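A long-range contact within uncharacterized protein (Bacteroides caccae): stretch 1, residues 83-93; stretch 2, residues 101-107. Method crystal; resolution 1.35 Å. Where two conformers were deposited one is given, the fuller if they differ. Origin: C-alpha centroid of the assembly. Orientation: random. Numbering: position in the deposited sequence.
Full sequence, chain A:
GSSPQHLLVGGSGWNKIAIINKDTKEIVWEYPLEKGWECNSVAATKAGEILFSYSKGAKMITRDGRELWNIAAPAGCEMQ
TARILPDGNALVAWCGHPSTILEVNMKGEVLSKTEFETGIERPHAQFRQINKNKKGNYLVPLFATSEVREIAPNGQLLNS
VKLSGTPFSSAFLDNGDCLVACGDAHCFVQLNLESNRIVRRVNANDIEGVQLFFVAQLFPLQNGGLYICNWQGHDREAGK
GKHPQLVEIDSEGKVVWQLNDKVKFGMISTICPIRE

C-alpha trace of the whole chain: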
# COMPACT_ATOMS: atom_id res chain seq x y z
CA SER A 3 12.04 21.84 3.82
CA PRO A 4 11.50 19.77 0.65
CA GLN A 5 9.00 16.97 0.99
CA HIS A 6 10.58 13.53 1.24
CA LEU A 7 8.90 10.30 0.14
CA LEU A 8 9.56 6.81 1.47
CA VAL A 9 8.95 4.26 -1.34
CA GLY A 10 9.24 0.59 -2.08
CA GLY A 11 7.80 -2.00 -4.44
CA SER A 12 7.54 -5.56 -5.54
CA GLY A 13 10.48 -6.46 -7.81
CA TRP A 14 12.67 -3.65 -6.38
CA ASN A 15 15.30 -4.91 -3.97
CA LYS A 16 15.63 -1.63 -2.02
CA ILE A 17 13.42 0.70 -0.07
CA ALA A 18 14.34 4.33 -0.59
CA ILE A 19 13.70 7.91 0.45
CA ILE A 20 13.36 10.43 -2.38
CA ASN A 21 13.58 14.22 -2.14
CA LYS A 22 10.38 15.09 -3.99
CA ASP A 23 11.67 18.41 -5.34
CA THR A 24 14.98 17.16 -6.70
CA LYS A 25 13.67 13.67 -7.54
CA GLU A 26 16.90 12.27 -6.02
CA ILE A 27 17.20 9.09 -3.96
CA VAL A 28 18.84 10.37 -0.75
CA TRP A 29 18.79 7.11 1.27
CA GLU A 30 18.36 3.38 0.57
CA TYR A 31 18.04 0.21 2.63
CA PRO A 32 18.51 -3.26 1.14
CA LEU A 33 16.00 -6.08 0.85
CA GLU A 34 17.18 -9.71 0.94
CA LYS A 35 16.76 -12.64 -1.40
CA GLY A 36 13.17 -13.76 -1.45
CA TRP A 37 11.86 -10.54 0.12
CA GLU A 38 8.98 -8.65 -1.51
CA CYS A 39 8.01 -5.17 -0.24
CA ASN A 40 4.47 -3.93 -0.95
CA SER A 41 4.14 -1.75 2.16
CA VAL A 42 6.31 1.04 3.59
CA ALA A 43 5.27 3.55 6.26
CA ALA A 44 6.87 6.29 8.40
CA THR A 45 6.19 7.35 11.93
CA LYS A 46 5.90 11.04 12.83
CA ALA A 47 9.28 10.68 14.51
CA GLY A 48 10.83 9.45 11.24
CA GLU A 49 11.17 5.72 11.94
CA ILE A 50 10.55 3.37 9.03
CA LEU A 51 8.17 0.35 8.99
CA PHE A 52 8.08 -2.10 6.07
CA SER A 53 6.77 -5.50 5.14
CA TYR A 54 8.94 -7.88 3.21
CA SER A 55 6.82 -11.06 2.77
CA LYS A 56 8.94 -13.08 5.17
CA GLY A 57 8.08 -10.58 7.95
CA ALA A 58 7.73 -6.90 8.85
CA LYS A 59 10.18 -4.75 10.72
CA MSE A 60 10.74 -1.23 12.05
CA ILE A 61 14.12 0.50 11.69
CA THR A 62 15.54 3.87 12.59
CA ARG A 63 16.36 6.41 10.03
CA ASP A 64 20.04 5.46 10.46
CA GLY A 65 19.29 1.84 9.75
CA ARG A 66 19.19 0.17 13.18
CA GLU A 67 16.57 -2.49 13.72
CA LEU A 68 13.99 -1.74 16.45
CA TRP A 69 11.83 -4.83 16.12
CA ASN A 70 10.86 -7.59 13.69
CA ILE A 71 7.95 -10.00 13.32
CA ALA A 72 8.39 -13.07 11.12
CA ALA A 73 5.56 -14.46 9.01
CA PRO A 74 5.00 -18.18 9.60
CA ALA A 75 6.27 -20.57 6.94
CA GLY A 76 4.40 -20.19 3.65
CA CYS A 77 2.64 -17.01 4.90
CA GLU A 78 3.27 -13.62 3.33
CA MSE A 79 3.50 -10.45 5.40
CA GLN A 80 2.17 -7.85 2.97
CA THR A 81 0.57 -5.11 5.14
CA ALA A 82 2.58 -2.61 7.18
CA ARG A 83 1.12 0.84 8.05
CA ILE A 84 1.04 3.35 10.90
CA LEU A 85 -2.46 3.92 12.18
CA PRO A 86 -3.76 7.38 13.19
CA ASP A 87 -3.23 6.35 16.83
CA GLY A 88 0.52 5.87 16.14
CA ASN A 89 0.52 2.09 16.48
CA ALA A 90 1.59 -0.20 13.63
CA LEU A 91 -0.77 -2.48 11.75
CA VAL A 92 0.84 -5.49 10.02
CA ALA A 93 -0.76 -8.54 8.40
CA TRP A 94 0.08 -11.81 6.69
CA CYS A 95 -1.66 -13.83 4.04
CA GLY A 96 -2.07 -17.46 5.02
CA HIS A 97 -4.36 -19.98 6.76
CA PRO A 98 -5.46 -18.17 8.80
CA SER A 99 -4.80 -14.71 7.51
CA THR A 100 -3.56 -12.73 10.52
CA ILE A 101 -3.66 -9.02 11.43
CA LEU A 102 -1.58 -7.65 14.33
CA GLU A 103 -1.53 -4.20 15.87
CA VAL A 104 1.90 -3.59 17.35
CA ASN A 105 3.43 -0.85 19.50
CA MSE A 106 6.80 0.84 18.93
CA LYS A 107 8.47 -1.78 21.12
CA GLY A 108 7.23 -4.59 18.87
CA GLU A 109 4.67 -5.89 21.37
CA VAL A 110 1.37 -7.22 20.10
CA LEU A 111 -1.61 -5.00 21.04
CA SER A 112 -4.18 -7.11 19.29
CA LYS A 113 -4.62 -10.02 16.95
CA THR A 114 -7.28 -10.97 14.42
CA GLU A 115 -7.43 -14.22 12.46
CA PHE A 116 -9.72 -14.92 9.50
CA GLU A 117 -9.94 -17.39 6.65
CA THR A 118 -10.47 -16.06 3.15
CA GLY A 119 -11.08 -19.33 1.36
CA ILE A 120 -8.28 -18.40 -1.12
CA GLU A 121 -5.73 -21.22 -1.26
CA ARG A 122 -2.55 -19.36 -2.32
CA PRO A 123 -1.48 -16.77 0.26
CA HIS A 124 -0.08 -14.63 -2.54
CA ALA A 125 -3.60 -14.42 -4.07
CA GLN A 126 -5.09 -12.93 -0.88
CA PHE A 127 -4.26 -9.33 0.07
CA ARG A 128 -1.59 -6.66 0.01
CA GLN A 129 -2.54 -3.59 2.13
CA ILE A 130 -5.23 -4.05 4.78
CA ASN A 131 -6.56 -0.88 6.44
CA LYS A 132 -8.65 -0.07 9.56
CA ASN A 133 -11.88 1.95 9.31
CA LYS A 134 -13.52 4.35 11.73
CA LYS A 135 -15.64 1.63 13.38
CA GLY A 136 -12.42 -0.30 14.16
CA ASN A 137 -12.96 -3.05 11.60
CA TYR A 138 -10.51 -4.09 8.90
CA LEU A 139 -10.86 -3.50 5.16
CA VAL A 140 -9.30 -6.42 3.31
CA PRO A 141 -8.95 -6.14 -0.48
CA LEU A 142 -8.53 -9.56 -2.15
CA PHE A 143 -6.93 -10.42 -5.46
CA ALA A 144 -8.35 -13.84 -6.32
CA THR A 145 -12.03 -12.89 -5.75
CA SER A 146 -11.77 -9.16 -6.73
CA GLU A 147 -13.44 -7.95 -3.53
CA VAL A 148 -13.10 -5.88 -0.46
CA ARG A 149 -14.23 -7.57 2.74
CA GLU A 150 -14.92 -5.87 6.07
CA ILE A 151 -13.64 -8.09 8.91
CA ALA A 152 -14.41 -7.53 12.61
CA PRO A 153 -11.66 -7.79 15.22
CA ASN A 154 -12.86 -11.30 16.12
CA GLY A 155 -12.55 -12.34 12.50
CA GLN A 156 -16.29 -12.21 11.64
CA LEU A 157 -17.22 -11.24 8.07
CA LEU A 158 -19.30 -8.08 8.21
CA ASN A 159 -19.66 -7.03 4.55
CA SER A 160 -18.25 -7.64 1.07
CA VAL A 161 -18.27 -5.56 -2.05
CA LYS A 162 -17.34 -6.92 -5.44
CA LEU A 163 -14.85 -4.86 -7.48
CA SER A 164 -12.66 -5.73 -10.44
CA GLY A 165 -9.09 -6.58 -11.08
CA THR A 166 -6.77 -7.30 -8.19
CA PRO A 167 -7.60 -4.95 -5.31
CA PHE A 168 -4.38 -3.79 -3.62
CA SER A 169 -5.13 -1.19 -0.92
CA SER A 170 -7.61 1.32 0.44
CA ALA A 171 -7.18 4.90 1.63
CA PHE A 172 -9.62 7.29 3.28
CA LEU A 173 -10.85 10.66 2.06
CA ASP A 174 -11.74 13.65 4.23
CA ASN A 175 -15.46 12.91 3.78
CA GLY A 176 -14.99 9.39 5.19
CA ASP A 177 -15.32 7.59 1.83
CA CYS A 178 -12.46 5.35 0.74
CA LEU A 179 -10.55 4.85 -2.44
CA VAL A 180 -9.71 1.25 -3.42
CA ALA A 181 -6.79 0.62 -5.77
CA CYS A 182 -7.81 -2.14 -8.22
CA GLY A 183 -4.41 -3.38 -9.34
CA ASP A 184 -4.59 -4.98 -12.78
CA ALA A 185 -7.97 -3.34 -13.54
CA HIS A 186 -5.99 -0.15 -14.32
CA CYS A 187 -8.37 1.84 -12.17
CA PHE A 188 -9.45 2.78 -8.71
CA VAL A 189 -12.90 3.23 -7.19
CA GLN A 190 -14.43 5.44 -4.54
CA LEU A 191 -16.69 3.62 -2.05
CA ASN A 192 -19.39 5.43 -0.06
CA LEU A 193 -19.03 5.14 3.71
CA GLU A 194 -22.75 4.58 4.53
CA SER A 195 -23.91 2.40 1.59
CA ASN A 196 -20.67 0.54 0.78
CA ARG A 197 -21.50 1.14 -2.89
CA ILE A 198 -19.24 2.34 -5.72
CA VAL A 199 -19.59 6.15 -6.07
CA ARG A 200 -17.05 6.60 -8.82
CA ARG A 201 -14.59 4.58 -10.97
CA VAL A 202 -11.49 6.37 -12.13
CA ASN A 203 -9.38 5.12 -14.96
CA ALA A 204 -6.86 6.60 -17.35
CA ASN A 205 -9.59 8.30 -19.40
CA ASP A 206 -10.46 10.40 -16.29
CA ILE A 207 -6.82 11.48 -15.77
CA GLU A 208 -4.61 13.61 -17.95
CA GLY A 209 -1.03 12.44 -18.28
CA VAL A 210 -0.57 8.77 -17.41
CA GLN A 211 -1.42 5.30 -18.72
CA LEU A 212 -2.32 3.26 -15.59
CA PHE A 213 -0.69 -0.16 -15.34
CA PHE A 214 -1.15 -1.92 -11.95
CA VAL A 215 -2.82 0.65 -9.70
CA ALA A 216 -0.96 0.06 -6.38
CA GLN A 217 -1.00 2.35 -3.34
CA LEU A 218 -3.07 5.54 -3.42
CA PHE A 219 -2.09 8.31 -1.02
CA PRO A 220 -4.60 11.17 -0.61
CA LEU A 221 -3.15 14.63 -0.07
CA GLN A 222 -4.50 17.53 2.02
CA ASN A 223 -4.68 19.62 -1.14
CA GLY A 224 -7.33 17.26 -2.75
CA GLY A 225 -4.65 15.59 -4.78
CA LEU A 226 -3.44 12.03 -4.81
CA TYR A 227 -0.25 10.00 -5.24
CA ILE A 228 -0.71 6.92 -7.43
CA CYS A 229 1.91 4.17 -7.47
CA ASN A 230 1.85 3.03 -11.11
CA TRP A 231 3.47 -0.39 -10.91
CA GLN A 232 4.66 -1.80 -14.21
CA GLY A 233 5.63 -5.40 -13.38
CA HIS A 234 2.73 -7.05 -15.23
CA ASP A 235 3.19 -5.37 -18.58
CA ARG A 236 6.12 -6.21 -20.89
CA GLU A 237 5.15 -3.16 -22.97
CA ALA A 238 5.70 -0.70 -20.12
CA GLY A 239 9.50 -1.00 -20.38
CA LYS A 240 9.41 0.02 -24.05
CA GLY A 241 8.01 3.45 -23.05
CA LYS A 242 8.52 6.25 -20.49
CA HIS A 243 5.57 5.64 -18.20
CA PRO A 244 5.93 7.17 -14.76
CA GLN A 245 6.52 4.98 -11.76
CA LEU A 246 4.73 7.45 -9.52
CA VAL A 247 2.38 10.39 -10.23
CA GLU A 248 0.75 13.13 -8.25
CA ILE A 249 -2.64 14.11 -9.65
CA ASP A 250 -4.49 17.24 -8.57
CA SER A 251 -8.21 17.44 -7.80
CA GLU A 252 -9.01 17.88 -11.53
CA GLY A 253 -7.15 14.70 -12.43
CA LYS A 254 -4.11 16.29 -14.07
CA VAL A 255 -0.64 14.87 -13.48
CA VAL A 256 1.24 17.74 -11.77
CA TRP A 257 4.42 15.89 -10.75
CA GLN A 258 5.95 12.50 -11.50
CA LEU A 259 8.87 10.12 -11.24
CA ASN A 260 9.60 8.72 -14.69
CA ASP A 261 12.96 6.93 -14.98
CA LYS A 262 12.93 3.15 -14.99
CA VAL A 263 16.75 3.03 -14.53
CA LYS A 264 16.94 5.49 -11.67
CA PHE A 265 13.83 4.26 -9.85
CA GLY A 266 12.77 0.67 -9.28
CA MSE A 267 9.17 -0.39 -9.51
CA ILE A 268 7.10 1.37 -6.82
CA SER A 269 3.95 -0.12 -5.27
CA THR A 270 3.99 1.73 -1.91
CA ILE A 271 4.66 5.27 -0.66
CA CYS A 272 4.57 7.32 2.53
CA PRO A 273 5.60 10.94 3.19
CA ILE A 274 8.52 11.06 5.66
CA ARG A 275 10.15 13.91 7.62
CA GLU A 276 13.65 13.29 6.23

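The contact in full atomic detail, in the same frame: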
# COMPACT_ATOMS: atom_id res chain seq x y z
N ARG A 83 1.49 -0.58 8.04
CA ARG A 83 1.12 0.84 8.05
C ARG A 83 1.17 1.35 9.48
O ARG A 83 1.18 0.59 10.45
CB ARG A 83 -0.26 1.08 7.44
CG ARG A 83 -1.38 0.46 8.26
CD ARG A 83 -2.74 0.85 7.78
NE ARG A 83 -3.04 0.36 6.45
CZ ARG A 83 -3.12 1.10 5.35
NH1 ARG A 83 -2.94 2.41 5.40
NH2 ARG A 83 -3.45 0.53 4.22
N ILE A 84 1.21 2.67 9.62
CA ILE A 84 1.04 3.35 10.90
C ILE A 84 -0.37 3.90 10.96
O ILE A 84 -0.80 4.66 10.05
CB ILE A 84 2.09 4.44 11.07
CG1 ILE A 84 3.51 3.86 11.03
CG2 ILE A 84 1.81 5.25 12.37
CD1 ILE A 84 3.89 2.90 12.17
N LEU A 85 -1.10 3.49 11.98
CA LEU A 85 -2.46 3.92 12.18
C LEU A 85 -2.49 5.36 12.73
O LEU A 85 -1.49 5.87 13.23
CB LEU A 85 -3.12 3.01 13.21
CG LEU A 85 -3.29 1.55 12.78
CD1 LEU A 85 -3.77 0.74 13.96
CD2 LEU A 85 -4.24 1.44 11.56
N PRO A 86 -3.63 6.03 12.58
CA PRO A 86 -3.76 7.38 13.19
C PRO A 86 -3.41 7.46 14.67
O PRO A 86 -2.92 8.52 15.09
CB PRO A 86 -5.23 7.72 12.96
CG PRO A 86 -5.60 6.93 11.70
CD PRO A 86 -4.77 5.65 11.75
N ASP A 87 -3.61 6.39 15.42
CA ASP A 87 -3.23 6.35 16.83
C ASP A 87 -1.71 6.16 17.10
O ASP A 87 -1.29 6.14 18.29
CB ASP A 87 -4.09 5.35 17.60
CG ASP A 87 -3.80 3.89 17.24
OD1 ASP A 87 -2.81 3.60 16.53
OD2 ASP A 87 -4.57 3.04 17.73
N GLY A 88 -0.90 6.02 16.04
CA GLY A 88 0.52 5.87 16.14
C GLY A 88 1.03 4.43 16.25
O GLY A 88 2.23 4.19 16.10
N ASN A 89 0.12 3.49 16.46
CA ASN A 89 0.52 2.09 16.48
C ASN A 89 0.69 1.55 15.06
O ASN A 89 0.14 2.11 14.12
CB ASN A 89 -0.48 1.27 17.28
CG ASN A 89 -0.48 1.66 18.75
OD1 ASN A 89 0.58 1.83 19.33
ND2 ASN A 89 -1.67 1.76 19.32
N ALA A 90 1.44 0.48 14.92
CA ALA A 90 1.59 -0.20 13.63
C ALA A 90 0.52 -1.24 13.43
O ALA A 90 0.04 -1.85 14.40
CB ALA A 90 2.96 -0.89 13.55
N LEU A 91 0.13 -1.42 12.17
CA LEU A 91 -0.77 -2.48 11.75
C LEU A 91 0.06 -3.28 10.74
O LEU A 91 0.60 -2.72 9.75
CB LEU A 91 -2.03 -1.94 11.06
CG LEU A 91 -3.09 -2.95 10.59
CD1 LEU A 91 -3.91 -3.50 11.75
CD2 LEU A 91 -4.03 -2.34 9.54
N VAL A 92 0.20 -4.59 10.98
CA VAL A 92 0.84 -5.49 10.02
C VAL A 92 -0.07 -6.67 9.78
O VAL A 92 -0.94 -6.98 10.59
CB VAL A 92 2.22 -5.95 10.48
CG1 VAL A 92 3.18 -4.74 10.69
CG2 VAL A 92 2.15 -6.85 11.74
N ALA A 93 0.10 -7.40 8.69
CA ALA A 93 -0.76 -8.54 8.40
C ALA A 93 -0.10 -9.50 7.42
O ALA A 93 0.59 -9.05 6.50
CB ALA A 93 -2.15 -8.11 7.85
N ILE A 101 -3.92 -10.44 11.23
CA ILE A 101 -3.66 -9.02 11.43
C ILE A 101 -3.16 -8.82 12.85
O ILE A 101 -3.73 -9.40 13.80
CB ILE A 101 -4.96 -8.23 11.21
CG1 ILE A 101 -5.46 -8.35 9.78
CG2 ILE A 101 -4.80 -6.75 11.64
CD1 ILE A 101 -6.96 -7.98 9.62
N LEU A 102 -2.11 -8.04 13.02
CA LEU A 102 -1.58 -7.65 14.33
C LEU A 102 -1.49 -6.14 14.39
O LEU A 102 -1.04 -5.48 13.44
CB LEU A 102 -0.18 -8.22 14.54
CG LEU A 102 -0.00 -9.73 14.42
CD1 LEU A 102 1.52 -10.06 14.46
CD2 LEU A 102 -0.80 -10.48 15.56
N GLU A 103 -1.89 -5.58 15.53
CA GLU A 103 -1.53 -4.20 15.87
C GLU A 103 -0.39 -4.28 16.85
O GLU A 103 -0.39 -5.14 17.75
CB GLU A 103 -2.74 -3.43 16.44
CG GLU A 103 -3.82 -3.29 15.40
CD GLU A 103 -5.01 -2.48 15.79
OE1 GLU A 103 -4.92 -1.72 16.78
OE2 GLU A 103 -6.04 -2.55 15.08
N VAL A 104 0.60 -3.43 16.69
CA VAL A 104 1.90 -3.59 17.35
C VAL A 104 2.36 -2.22 17.83
O VAL A 104 2.17 -1.21 17.13
CB VAL A 104 2.96 -4.17 16.38
CG1 VAL A 104 4.32 -4.40 17.03
CG2 VAL A 104 2.42 -5.50 15.75
N ASN A 105 2.90 -2.12 19.03
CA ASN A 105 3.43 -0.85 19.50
C ASN A 105 4.84 -0.62 19.02
O ASN A 105 5.42 -1.49 18.34
CB ASN A 105 3.26 -0.69 21.05
CG ASN A 105 4.11 -1.61 21.83
OD1 ASN A 105 5.06 -2.25 21.36
ND2 ASN A 105 3.74 -1.74 23.15
N MSE A 106 5.45 0.50 19.41
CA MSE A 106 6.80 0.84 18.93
C MSE A 106 7.89 -0.04 19.49
O MSE A 106 9.01 -0.05 18.98
CB MSE A 106 7.13 2.30 19.24
CG MSE A 106 6.25 3.28 18.49
SE MSE A 106 6.23 3.06 16.55
CE MSE A 106 4.58 1.97 16.29
N LYS A 107 7.56 -0.76 20.54
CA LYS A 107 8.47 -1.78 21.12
C LYS A 107 8.38 -3.14 20.45
O LYS A 107 9.08 -4.07 20.84
CB LYS A 107 8.19 -1.92 22.62
CG LYS A 107 8.69 -0.75 23.44
CD LYS A 107 8.42 -0.91 24.94
CE LYS A 107 9.06 0.26 25.69
NZ LYS A 107 8.67 0.38 27.14
O HOH W 1 -3.82 0.36 18.03
O HOH W 2 2.99 2.56 19.46

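Strands 90-93 and 101-104 lie side by side and antiparallel, and Val92, Glu103 and Met106 cover the most surface between the two stretches. Val92 anchors the backbone ladder: its N donates to Leu102 O at 2.9 Å, and Leu102 N returns the bond to Val92 O at 2.9 Å, both nearly straight. Two residues along, Ala90 and Val104 repeat the exchange, Ala90 N to Val104 O at 2.9 Å and Val104 N to Ala90 O at 2.8 Å. Beta-branched valine suits an extended backbone, and Val92 CG2 packs 3.9 Å from Leu102 CB and 4.2 Å from Val104 CG2, on the face that Ala90 shares.

Glu103 sits on the other face with Leu91, Ala93 and Ile101. Its aliphatic portion serves as a hydrophobic surface, CG lying 3.7 Å from Leu91 CD1, while the carboxylate keeps its polar partners: a water donates to Glu103 OE1 (2.7 Å) and to Asp87 OD2 (2.8 Å) and accepts from Asn89 ND2 (2.9 Å). Beyond Glu103, Leu91 CD1 meets Ile101 CG2 at 3.4 Å.

Met106, a selenomethionine, follows the strand. Its long, unbranched side chain reaches back across the gap, placing CE 3.2 Å from Gly88 O and 4.3 Å from both Ala90 CB and Ile84 CD1. Gly88 itself adopts a positive phi, closing a type I turn that begins at Leu85.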